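PDB 4TKT: AT-less polyketide synthase from Streptomyces platensis subsp. rosaceus, which probably catalyses the decarboxylative carbon-carbon bond formation that lengthens an acyl chain, as a ketosynthase domain of the isomigrastatin polyketide synthase. Local coordinates for residues I9-M14 and A369-L374; V256-L261 and G273-T278; L376-G381 and V436-Y441. All blocks are in the same frame, centred on the assembly; numbering follows the deposited sequence.

Interaction 1 of 3, residues I9-M14 and A369-L374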
loop_
_atom_site.group_PDB
_atom_site.type_symbol
_atom_site.label_atom_id
_atom_site.label_comp_id
_atom_site.label_asym_id
_atom_site.label_seq_id
_atom_site.Cartn_x
_atom_site.Cartn_y
_atom_site.Cartn_z
ATOM N N ILE A 9 0.506 -7.364 -16.022
ATOM C CA ILE A 9 1.431 -6.853 -15.025
ATOM C C ILE A 9 1.090 -7.439 -13.665
ATOM O O ILE A 9 0.008 -7.199 -13.129
ATOM C CB ILE A 9 1.404 -5.320 -14.947
ATOM C CG1 ILE A 9 1.705 -4.716 -16.320
ATOM C CG2 ILE A 9 2.395 -4.828 -13.909
ATOM C CD1 ILE A 9 3.028 -5.145 -16.899
ATOM N N ALA A 10 2.018 -8.213 -13.114
ATOM C CA ALA A 10 1.789 -8.910 -11.857
ATOM C C ALA A 10 2.068 -8.020 -10.657
ATOM O O ALA A 10 2.950 -7.166 -10.693
ATOM C CB ALA A 10 2.644 -10.160 -11.787
ATOM N N ILE A 11 1.301 -8.225 -9.594
ATOM C CA ILE A 11 1.562 -7.570 -8.321
ATOM C C ILE A 11 2.256 -8.558 -7.391
ATOM O O ILE A 11 1.654 -9.538 -6.954
ATOM C CB ILE A 11 0.268 -7.058 -7.677
ATOM C CG1 ILE A 11 -0.408 -6.044 -8.602
ATOM C CG2 ILE A 11 0.555 -6.444 -6.317
ATOM C CD1 ILE A 11 -1.794 -5.641 -8.162
ATOM N N VAL A 12 3.526 -8.302 -7.093
ATOM C CA VAL A 12 4.341 -9.272 -6.371
ATOM C C VAL A 12 4.587 -8.895 -4.912
ATOM O O VAL A 12 5.254 -9.626 -4.182
ATOM C CB VAL A 12 5.702 -9.471 -7.061
ATOM C CG1 VAL A 12 5.500 -9.912 -8.495
ATOM C CG2 VAL A 12 6.515 -8.191 -7.004
ATOM N N GLY A 13 4.046 -7.759 -4.489
ATOM C CA GLY A 13 4.200 -7.310 -3.118
ATOM C C GLY A 13 3.362 -6.078 -2.847
ATOM O O GLY A 13 3.109 -5.280 -3.749
HETATM N N MSE A 14 2.926 -5.916 -1.604
HETATM C CA MSE A 14 2.096 -4.770 -1.262
HETATM C C MSE A 14 2.243 -4.352 0.192
HETATM O O MSE A 14 2.400 -5.189 1.080
HETATM C CB MSE A 14 0.629 -5.073 -1.562
HETATM C CG MSE A 14 -0.262 -3.846 -1.545
HETATM SE SE MSE A 14 -2.070 -4.198 -2.190
HETATM C CE MSE A 14 -2.555 -2.365 -2.653
ATOM N N ALA A 369 -5.432 2.603 -1.680
ATOM C CA ALA A 369 -6.249 2.007 -0.633
ATOM C C ALA A 369 -7.391 1.220 -1.259
ATOM O O ALA A 369 -7.783 0.166 -0.757
ATOM C CB ALA A 369 -6.787 3.075 0.300
ATOM N N GLY A 370 -7.918 1.744 -2.361
ATOM C CA GLY A 370 -8.974 1.085 -3.102
ATOM C C GLY A 370 -8.483 -0.201 -3.737
ATOM O O GLY A 370 -9.191 -1.206 -3.750
ATOM N N LEU A 371 -7.266 -0.167 -4.267
ATOM C CA LEU A 371 -6.655 -1.355 -4.849
ATOM C C LEU A 371 -6.458 -2.425 -3.785
ATOM O O LEU A 371 -6.650 -3.612 -4.042
ATOM C CB LEU A 371 -5.318 -1.011 -5.504
ATOM C CG LEU A 371 -4.556 -2.198 -6.088
ATOM C CD1 LEU A 371 -5.407 -2.915 -7.120
ATOM C CD2 LEU A 371 -3.242 -1.746 -6.696
ATOM N N ALA A 372 -6.081 -1.991 -2.587
ATOM C CA ALA A 372 -5.885 -2.900 -1.465
ATOM C C ALA A 372 -7.173 -3.638 -1.124
ATOM O O ALA A 372 -7.176 -4.860 -0.984
ATOM C CB ALA A 372 -5.374 -2.140 -0.255
ATOM N N LYS A 373 -8.266 -2.892 -0.997
ATOM C CA LYS A 373 -9.563 -3.479 -0.684
ATOM C C LYS A 373 -9.973 -4.502 -1.736
ATOM O O LYS A 373 -10.497 -5.566 -1.410
ATOM C CB LYS A 373 -10.637 -2.396 -0.570
ATOM C CG LYS A 373 -12.037 -2.950 -0.353
ATOM C CD LYS A 373 -13.076 -1.846 -0.301
ATOM C CE LYS A 373 -14.484 -2.414 -0.406
ATOM N NZ LYS A 373 -15.518 -1.348 -0.504
ATOM N N LEU A 374 -9.724 -4.173 -2.999
ATOM C CA LEU A 374 -10.108 -5.045 -4.101
ATOM C C LEU A 374 -9.290 -6.332 -4.097
ATOM O O LEU A 374 -9.846 -7.420 -4.214
ATOM C CB LEU A 374 -9.952 -4.316 -5.438
ATOM C CG LEU A 374 -10.474 -5.037 -6.683
ATOM C CD1 LEU A 374 -11.848 -5.638 -6.430
ATOM C CD2 LEU A 374 -10.532 -4.069 -7.852
#
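Met14, modelled as selenomethionine, meets Leu371 and Ala372 where strand 9-17 passes beside helix 366-380. It is the largest contributor to this buried interface. Its CG lies anti to the backbone N (chi1 -167°) and the chain beyond stays extended, so the side chain runs straight from the strand to the helix and delivers its terminal methyl there. That methyl settles between two consecutive helix residues. CE approaches the backbone N of Ala372 to 3.5 Å and its CB to 3.7 Å, while SE stands over the CA of the same alanine at 4.1 Å. With only a methyl group at Ala372, the selenomethionine can come close to the helix backbone itself.

On its other flank CE touches Leu371, lying 4.0 Å from CG. Leu371 also carries its CG anti to the backbone N, reaching out from the helix; its CD2 touches the methyl of Met14 and, more loosely, CD1 of Ile11 at 4.4 Å. Ile11 and Met14 are three positions apart yet both point at the helix, because the chain twists at Val12 (psi 0°) and breaks the simple alternation of the strand. No hydrogen bond crosses the contact, which rests on apolar packing.

Leu24 of helix 24-32 covers both Met14 and Ala372, and Met14 also leans on Ile368 and Leu375 of the same long helix. The two short segments run at 111° to each other, with their axes 11.5 Å apart at closest approach. A helix laid across the middle of a mixed sheet in this way is consistent with the five-layered alpha-beta-alpha-beta-alpha thiolase fold of the ketosynthases, in which such a helix lies in the buried middle layer.

Interaction 2 of 3, residues V256-L261 and G273-T278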
loop_
_atom_site.group_PDB
_atom_site.type_symbol
_atom_site.label_atom_id
_atom_site.label_comp_id
_atom_site.label_asym_id
_atom_site.label_seq_id
_atom_site.Cartn_x
_atom_site.Cartn_y
_atom_site.Cartn_z
ATOM N N VAL A 256 2.587 -0.765 -4.313
ATOM C CA VAL A 256 2.670 -2.111 -4.863
ATOM C C VAL A 256 3.959 -2.266 -5.657
ATOM O O VAL A 256 4.452 -1.307 -6.251
ATOM C CB VAL A 256 1.471 -2.440 -5.774
ATOM C CG1 VAL A 256 0.235 -2.723 -4.948
ATOM C CG2 VAL A 256 1.218 -1.308 -6.754
ATOM N N LEU A 257 4.511 -3.475 -5.649
ATOM C CA LEU A 257 5.645 -3.794 -6.502
ATOM C C LEU A 257 5.124 -4.466 -7.766
ATOM O O LEU A 257 4.500 -5.525 -7.700
ATOM C CB LEU A 257 6.646 -4.696 -5.777
ATOM C CG LEU A 257 8.031 -4.819 -6.419
ATOM C CD1 LEU A 257 8.674 -3.452 -6.581
ATOM C CD2 LEU A 257 8.932 -5.730 -5.602
ATOM N N LEU A 258 5.368 -3.839 -8.913
ATOM C CA LEU A 258 4.813 -4.317 -10.175
ATOM C C LEU A 258 5.864 -4.975 -11.060
ATOM O O LEU A 258 7.037 -4.600 -11.039
ATOM C CB LEU A 258 4.147 -3.166 -10.928
ATOM C CG LEU A 258 3.013 -2.472 -10.178
ATOM C CD1 LEU A 258 2.365 -1.420 -11.059
ATOM C CD2 LEU A 258 1.992 -3.493 -9.709
ATOM N N ARG A 259 5.423 -5.942 -11.855
ATOM C CA ARG A 259 6.327 -6.765 -12.647
ATOM C C ARG A 259 5.565 -7.513 -13.740
ATOM O O ARG A 259 4.441 -7.958 -13.513
ATOM C CB ARG A 259 7.052 -7.750 -11.731
ATOM C CG ARG A 259 8.141 -8.537 -12.400
ATOM C CD ARG A 259 8.981 -9.278 -11.386
ATOM N NE ARG A 259 10.199 -9.781 -12.004
ATOM C CZ ARG A 259 11.060 -10.590 -11.402
ATOM N NH1 ARG A 259 10.825 -10.992 -10.161
ATOM N NH2 ARG A 259 12.146 -10.998 -12.041
ATOM N N PRO A 260 6.164 -7.637 -14.939
ATOM C CA PRO A 260 5.559 -8.458 -15.996
ATOM C C PRO A 260 5.288 -9.877 -15.509
ATOM O O PRO A 260 6.179 -10.502 -14.936
ATOM C CB PRO A 260 6.617 -8.446 -17.100
ATOM C CG PRO A 260 7.344 -7.167 -16.899
ATOM C CD PRO A 260 7.371 -6.936 -15.411
ATOM N N LEU A 261 4.072 -10.365 -15.736
ATOM C CA LEU A 261 3.618 -11.642 -15.190
ATOM C C LEU A 261 4.561 -12.804 -15.494
ATOM O O LEU A 261 4.812 -13.644 -14.633
ATOM C CB LEU A 261 2.219 -11.967 -15.717
ATOM C CG LEU A 261 1.565 -13.229 -15.154
ATOM C CD1 LEU A 261 1.580 -13.204 -13.635
ATOM C CD2 LEU A 261 0.146 -13.356 -15.670
ATOM N N GLY A 273 -2.102 -10.544 -7.454
ATOM C CA GLY A 273 -3.081 -10.212 -8.467
ATOM C C GLY A 273 -2.397 -9.780 -9.747
ATOM O O GLY A 273 -1.177 -9.616 -9.783
ATOM N N VAL A 274 -3.183 -9.594 -10.802
ATOM C CA VAL A 274 -2.641 -9.194 -12.091
ATOM C C VAL A 274 -3.400 -8.007 -12.664
ATOM O O VAL A 274 -4.623 -8.044 -12.789
ATOM C CB VAL A 274 -2.684 -10.355 -13.105
ATOM C CG1 VAL A 274 -2.237 -9.879 -14.481
ATOM C CG2 VAL A 274 -1.818 -11.514 -12.626
ATOM N N ILE A 275 -2.672 -6.949 -13.004
ATOM C CA ILE A 275 -3.269 -5.796 -13.665
ATOM C C ILE A 275 -3.424 -6.090 -15.151
ATOM O O ILE A 275 -2.438 -6.288 -15.858
ATOM C CB ILE A 275 -2.423 -4.528 -13.467
ATOM C CG1 ILE A 275 -2.319 -4.193 -11.977
ATOM C CG2 ILE A 275 -3.021 -3.361 -14.237
ATOM C CD1 ILE A 275 -1.446 -2.996 -11.677
ATOM N N ARG A 276 -4.668 -6.130 -15.619
ATOM C CA ARG A 276 -4.954 -6.472 -17.006
ATOM C C ARG A 276 -4.928 -5.243 -17.906
ATOM O O ARG A 276 -4.525 -5.322 -19.067
ATOM C CB ARG A 276 -6.311 -7.168 -17.114
ATOM C CG ARG A 276 -6.364 -8.555 -16.493
ATOM C CD ARG A 276 -6.032 -9.640 -17.507
ATOM N NE ARG A 276 -6.965 -9.648 -18.633
ATOM C CZ ARG A 276 -7.149 -10.687 -19.445
ATOM N NH1 ARG A 276 -6.474 -11.812 -19.254
ATOM N NH2 ARG A 276 -8.016 -10.604 -20.443
ATOM N N GLY A 277 -5.361 -4.107 -17.366
ATOM C CA GLY A 277 -5.414 -2.877 -18.133
ATOM C C GLY A 277 -5.608 -1.629 -17.293
ATOM O O GLY A 277 -6.202 -1.670 -16.214
ATOM N N THR A 278 -5.087 -0.513 -17.788
ATOM C CA THR A 278 -5.275 0.781 -17.145
ATOM C C THR A 278 -5.639 1.824 -18.188
ATOM O O THR A 278 -5.343 1.660 -19.370
ATOM C CB THR A 278 -4.013 1.244 -16.395
ATOM O OG1 THR A 278 -2.953 1.467 -17.333
ATOM C CG2 THR A 278 -3.576 0.206 -15.373
#
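Leu258 and Ile275 both turn the branch that touches to a position anti to the carbonyl carbon (chi1 -59° and -61°), and Ile275 then extends through chi2, 177°, to push CD1 forward. The two side chains cross at about a right angle, with CD1 of Ile275 set against the isopropyl end of Leu258, 4.0 Å from CD2 and 4.2 Å from CD1.

This pair does not belong to neighbouring strands. Strand 9-17 runs between 252-260 and 273-282, antiparallel to both, so the two side chains reach across it and no hydrogen bond joins the segments directly. This is the middle of the mixed sheet of a thiolase-type fold.

The second pair, Leu261 and Val274, also crosses nearly perpendicularly. Leu261 opens the helix that follows strand 252-260, just beyond the N-cap Pro260, and straddles a single methyl with its fork: CD1 lies 3.9 Å and CD2 4.1 Å from CG2 of Val274. Adjacent in one strand, Val274 and Ile275 project to opposite faces of it; Ile193 and Cys197 of helix 188-202 pack on Ile275, and the same helix covers Leu258. Strand 432-439 flanks 273-282 on the side away from 9-17, and there Arg276 and Gly277 both face Val437 in a classic beta bulge.

Interaction 3 of 3, residues L376-G381 and V436-Y441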
loop_
_atom_site.group_PDB
_atom_site.type_symbol
_atom_site.label_atom_id
_atom_site.label_comp_id
_atom_site.label_asym_id
_atom_site.label_seq_id
_atom_site.Cartn_x
_atom_site.Cartn_y
_atom_site.Cartn_z
ATOM N N LEU A 376 -7.645 -7.634 -1.581
ATOM C CA LEU A 376 -7.927 -8.375 -0.357
ATOM C C LEU A 376 -9.238 -9.146 -0.458
ATOM O O LEU A 376 -9.358 -10.249 0.071
ATOM C CB LEU A 376 -7.967 -7.432 0.847
ATOM C CG LEU A 376 -6.613 -6.984 1.394
ATOM C CD1 LEU A 376 -6.789 -5.888 2.435
ATOM C CD2 LEU A 376 -5.867 -8.170 1.982
ATOM N N GLN A 377 -10.221 -8.561 -1.137
ATOM C CA GLN A 377 -11.497 -9.234 -1.346
ATOM C C GLN A 377 -11.310 -10.491 -2.182
ATOM O O GLN A 377 -11.940 -11.515 -1.927
ATOM C CB GLN A 377 -12.504 -8.300 -2.017
ATOM C CG GLN A 377 -13.169 -7.319 -1.069
ATOM C CD GLN A 377 -14.126 -6.388 -1.782
ATOM O OE1 GLN A 377 -15.240 -6.150 -1.319
ATOM N NE2 GLN A 377 -13.692 -5.852 -2.917
HETATM N N MSE A 378 -10.435 -10.410 -3.179
HETATM C CA MSE A 378 -10.160 -11.554 -4.038
HETATM C C MSE A 378 -9.324 -12.604 -3.313
HETATM O O MSE A 378 -9.522 -13.804 -3.505
HETATM C CB MSE A 378 -9.447 -11.110 -5.316
HETATM C CG MSE A 378 -10.168 -10.015 -6.079
HETATM SE SE MSE A 378 -9.448 -9.729 -7.869
HETATM C CE MSE A 378 -7.549 -9.769 -7.432
ATOM N N ARG A 379 -8.392 -12.146 -2.483
ATOM C CA ARG A 379 -7.509 -13.046 -1.747
ATOM C C ARG A 379 -8.297 -13.946 -0.801
ATOM O O ARG A 379 -7.999 -15.133 -0.671
ATOM C CB ARG A 379 -6.461 -12.249 -0.963
ATOM C CG ARG A 379 -5.586 -13.097 -0.042
ATOM C CD ARG A 379 -4.566 -12.240 0.697
ATOM N NE ARG A 379 -3.820 -12.995 1.703
ATOM C CZ ARG A 379 -2.684 -13.644 1.464
ATOM N NH1 ARG A 379 -2.159 -13.641 0.247
ATOM N NH2 ARG A 379 -2.074 -14.300 2.443
ATOM N N HIS A 380 -9.307 -13.378 -0.152
ATOM C CA HIS A 380 -10.101 -14.127 0.813
ATOM C C HIS A 380 -11.433 -14.584 0.227
ATOM O O HIS A 380 -12.223 -15.235 0.911
ATOM C CB HIS A 380 -10.344 -13.288 2.068
ATOM C CG HIS A 380 -9.096 -12.955 2.824
ATOM N ND1 HIS A 380 -8.536 -11.696 2.822
ATOM C CD2 HIS A 380 -8.293 -13.722 3.601
ATOM C CE1 HIS A 380 -7.445 -11.700 3.567
ATOM N NE2 HIS A 380 -7.276 -12.917 4.051
ATOM N N GLY A 381 -11.671 -14.247 -1.037
ATOM C CA GLY A 381 -12.901 -14.624 -1.714
ATOM C C GLY A 381 -14.133 -14.140 -0.974
ATOM O O GLY A 381 -15.106 -14.878 -0.815
ATOM N N VAL A 436 -8.620 1.024 -13.422
ATOM C CA VAL A 436 -7.679 -0.087 -13.462
ATOM C C VAL A 436 -8.429 -1.411 -13.398
ATOM O O VAL A 436 -9.373 -1.560 -12.623
ATOM C CB VAL A 436 -6.663 0.001 -12.304
ATOM C CG1 VAL A 436 -5.773 -1.225 -12.273
ATOM C CG2 VAL A 436 -5.822 1.255 -12.439
ATOM N N VAL A 437 -8.015 -2.364 -14.228
ATOM C CA VAL A 437 -8.656 -3.672 -14.290
ATOM C C VAL A 437 -7.742 -4.763 -13.746
ATOM O O VAL A 437 -6.657 -4.992 -14.280
ATOM C CB VAL A 437 -9.052 -4.033 -15.730
ATOM C CG1 VAL A 437 -9.739 -5.387 -15.764
ATOM C CG2 VAL A 437 -9.944 -2.956 -16.318
ATOM N N VAL A 438 -8.181 -5.437 -12.685
ATOM C CA VAL A 438 -7.364 -6.476 -12.066
ATOM C C VAL A 438 -8.082 -7.823 -11.980
ATOM O O VAL A 438 -9.304 -7.894 -11.861
ATOM C CB VAL A 438 -6.904 -6.070 -10.642
ATOM C CG1 VAL A 438 -6.179 -4.738 -10.673
ATOM C CG2 VAL A 438 -8.082 -6.005 -9.688
ATOM N N GLU A 439 -7.298 -8.890 -12.056
ATOM C CA GLU A 439 -7.788 -10.239 -11.815
ATOM C C GLU A 439 -6.796 -10.965 -10.915
ATOM O O GLU A 439 -5.609 -10.633 -10.909
ATOM C CB GLU A 439 -7.977 -10.998 -13.129
ATOM C CG GLU A 439 -6.690 -11.191 -13.917
ATOM C CD GLU A 439 -6.868 -12.091 -15.126
ATOM O OE1 GLU A 439 -8.025 -12.420 -15.464
ATOM O OE2 GLU A 439 -5.846 -12.469 -15.739
ATOM N N ASP A 440 -7.263 -11.943 -10.147
ATOM C CA ASP A 440 -6.339 -12.714 -9.324
ATOM C C ASP A 440 -5.595 -13.733 -10.182
ATOM O O ASP A 440 -5.845 -13.850 -11.383
ATOM C CB ASP A 440 -7.060 -13.406 -8.160
ATOM C CG ASP A 440 -8.243 -14.234 -8.607
ATOM O OD1 ASP A 440 -8.472 -14.355 -9.829
ATOM O OD2 ASP A 440 -8.944 -14.773 -7.724
ATOM N N TYR A 441 -4.680 -14.465 -9.561
ATOM C CA TYR A 441 -3.811 -15.375 -10.291
ATOM C C TYR A 441 -4.174 -16.834 -10.039
ATOM O O TYR A 441 -4.572 -17.206 -8.933
ATOM C CB TYR A 441 -2.352 -15.116 -9.907
ATOM C CG TYR A 441 -1.359 -16.074 -10.525
ATOM C CD1 TYR A 441 -1.073 -16.029 -11.885
ATOM C CD2 TYR A 441 -0.695 -17.013 -9.745
ATOM C CE1 TYR A 441 -0.161 -16.904 -12.452
ATOM C CE2 TYR A 441 0.218 -17.890 -10.303
ATOM C CZ TYR A 441 0.480 -17.832 -11.654
ATOM O OH TYR A 441 1.387 -18.704 -12.211
HETATM O O HOH W 1 -7.702 -15.417 -4.974
#
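Met378, a selenomethionine, hooks its terminal methyl over the chain at Asp440. From the last turns of helix 366-380 its CG sets off anti to the carbonyl carbon, and the chain then bends at chi3 (-44°), which swings CE back over the face of the peptide joining Glu439 to Asp440. CE stands almost directly above the backbone N of Asp440, at 3.5 Å, and also lies 3.7 Å from its CB. SE, one bond back, touches CG2 of Val438 at a loose 4.4 Å. Val438 and Asp440 point at the helix, while the CB of the intervening Glu439 is directed away, as expected for an extended chain.

The carboxylate of Asp440 extends past the methyl toward the helix end. A water bridges the remaining gap, donating to the backbone O of Met378 at 2.8 Å and to OD2 of Asp440 at 3.1 Å, so one residue of the helix is engaged both through its methyl and through its carbonyl. OD2 also receives Arg414 in a salt bridge.

Just beyond, the helix closes with a Schellman motif whose C-prime residue is Gly381, with positive phi. His380 folds back so that its ND1 bonds to Leu376 O at 3.2 Å, reaching that oxygen from the opposite face to His380 N; the CG of Arg379 lies over one face of the imidazole ring.

The contact thus combines packing of a methyl on a peptide face with a water-mediated polar link. With Arg414 and a donating water both at OD2, the carboxylate of Asp440 is probably ionised, and its charge is probably offset by Arg414 where the strand gives way to loop.

All three contacts meet on one mixed sheet in the ketosynthase core. Interactions 1 and 3 use the same helix, 366-380, nearly two turns apart along it, and their centres lie about 8 Å apart; Val438 of interaction 3 packs on Leu371 and Leu374 of segment 369-374. The centre of interaction 2 lies about 8 Å from that of interaction 1 and about 11 Å from that of interaction 3. Neighbouring strands 252-260, 9-17, 273-282 and 432-439 connect them. In sequence, interaction 2 falls within the long span between the two segments of interaction 1, and interaction 3 follows both. The N-terminal strand, central strands and a late helix thus form one continuous core from distant parts of the chain.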